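Local coordinates for protein aminoglycoside N(3)-acetyltransferase (Enterobacter cloacae, PDB 6NP3) that transfers an acetyl group from acetyl-CoA to the 3-amino group of 2-deoxystreptamine antibiotics such as gentamicin, probably conferring resistance to them, at residues A[121-124]-A[130-133]. Numbering follows the deposited sequence. Where two conformers were deposited one is given.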
loop_
_atom_site.group_PDB
_atom_site.type_symbol
_atom_site.label_atom_id
_atom_site.label_comp_id
_atom_site.label_asym_id
_atom_site.label_seq_id
_atom_site.Cartn_x
_atom_site.Cartn_y
_atom_site.Cartn_z
ATOM N N MET A 121 -7.054 2.166 0.339
ATOM C CA MET A 121 -6.690 0.763 0.470
ATOM C C MET A 121 -7.874 -0.127 0.106
ATOM O O MET A 121 -9.011 0.146 0.507
ATOM C CB MET A 121 -6.313 0.469 1.929
ATOM C CG MET A 121 -5.179 1.298 2.484
ATOM S SD MET A 121 -3.586 0.681 1.987
ATOM C CE MET A 121 -2.552 2.055 2.464
ATOM N N ALA A 122 -7.589 -1.231 -0.584
ATOM C CA ALA A 122 -8.600 -2.186 -1.006
ATOM C C ALA A 122 -8.361 -3.487 -0.263
ATOM O O ALA A 122 -7.215 -3.892 -0.100
ATOM C CB ALA A 122 -8.492 -2.420 -2.506
ATOM N N ALA A 123 -9.438 -4.137 0.182
ATOM C CA ALA A 123 -9.302 -5.400 0.875
ATOM C C ALA A 123 -10.337 -6.402 0.413
ATOM O O ALA A 123 -11.516 -6.070 0.232
ATOM C CB ALA A 123 -9.449 -5.245 2.386
ATOM N N ILE A 124 -9.888 -7.646 0.316
ATOM C CA ILE A 124 -10.725 -8.785 -0.043
ATOM C C ILE A 124 -10.580 -9.817 1.067
ATOM O O ILE A 124 -9.455 -10.182 1.431
ATOM C CB ILE A 124 -10.278 -9.408 -1.378
ATOM C CG1 ILE A 124 -10.466 -8.418 -2.525
ATOM C CG2 ILE A 124 -11.069 -10.676 -1.670
ATOM C CD1 ILE A 124 -9.716 -8.727 -3.755
ATOM N N TRP A 130 -13.311 -4.649 8.476
ATOM C CA TRP A 130 -12.513 -4.238 9.624
ATOM C C TRP A 130 -11.186 -3.635 9.186
ATOM O O TRP A 130 -10.708 -2.676 9.795
ATOM C CB TRP A 130 -12.288 -5.462 10.510
ATOM C CG TRP A 130 -11.384 -5.243 11.666
ATOM C CD1 TRP A 130 -11.725 -4.727 12.873
ATOM C CD2 TRP A 130 -9.990 -5.535 11.741
ATOM N NE1 TRP A 130 -10.628 -4.638 13.681
ATOM C CE2 TRP A 130 -9.549 -5.135 13.008
ATOM C CE3 TRP A 130 -9.064 -6.063 10.847
ATOM C CZ2 TRP A 130 -8.242 -5.297 13.418
ATOM C CZ3 TRP A 130 -7.764 -6.235 11.276
ATOM C CH2 TRP A 130 -7.372 -5.866 12.542
ATOM N N LEU A 131 -10.594 -4.156 8.111
ATOM C CA LEU A 131 -9.347 -3.590 7.614
ATOM C C LEU A 131 -9.535 -2.174 7.085
ATOM O O LEU A 131 -8.701 -1.308 7.347
ATOM C CB LEU A 131 -8.740 -4.450 6.509
ATOM C CG LEU A 131 -8.096 -5.734 7.014
ATOM C CD1 LEU A 131 -7.914 -6.705 5.856
ATOM C CD2 LEU A 131 -6.778 -5.461 7.683
ATOM N N VAL A 132 -10.583 -1.918 6.302
ATOM C CA VAL A 132 -10.583 -0.683 5.532
ATOM C C VAL A 132 -11.143 0.533 6.251
ATOM O O VAL A 132 -10.971 1.652 5.749
ATOM C CB VAL A 132 -11.295 -0.783 4.170
ATOM C CG1 VAL A 132 -10.640 -1.832 3.276
ATOM C CG2 VAL A 132 -12.795 -1.053 4.322
ATOM N N ALA A 133 -11.797 0.374 7.402
ATOM C CA ALA A 133 -12.399 1.521 8.094
ATOM C C ALA A 133 -12.081 1.431 9.575
ATOM O O ALA A 133 -12.137 0.332 10.147
ATOM C CB ALA A 133 -13.922 1.524 7.904
#
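Ala123 and Val132 meet methyl to methyl, with CB of Ala123 3.7 Å from CG1 of Val132. This is the closest approach between strand 121-124 and the last turn of helix 128-132. The same CG1 also lies 3.8 Å from the carbonyl oxygen O of Met121, a plain van der Waals touch, so one methyl meets both a backbone oxygen and an alanine side chain. The valine's first torsion explains which branch does this work: with chi1 at -60°, CG1 stands opposite the carbonyl carbon and reaches for the strand, while CG2 takes no part. Leu131 approaches the same alanine with its CD1 methyl, 4.1 Å from CB of Ala123, so two consecutive helix residues share one small side chain. No hydrogen bond crosses the contact, which is made of van der Waals touches, mostly between methyl groups, and every residue that touches is buried. The strand lies toward one end of the seven-stranded mixed sheet, between strand 112-113 and strand 55-59 and antiparallel to both, and the helix that follows it after a short connection turns back to cover one face. On the neighbouring strand 55-59, Leu57 also touches the side chain of Ala123. Met121 starts out toward the helix, but its chain then bends off, CG beside the backbone N and anti to the carbonyl carbon (chi1 -58°), and its side chain packs on Leu57 and Phe59 of strand 55-59 and on Pro146 and Ile147 of helix 146-151. That takes it to about 4 Å from the side chain of Thr168, which contacts acetyl-CoA in another structure of the enzyme. On the helix side, the carbonyl oxygen of Leu131 accepts a hydrogen bond from NH2 of Arg149.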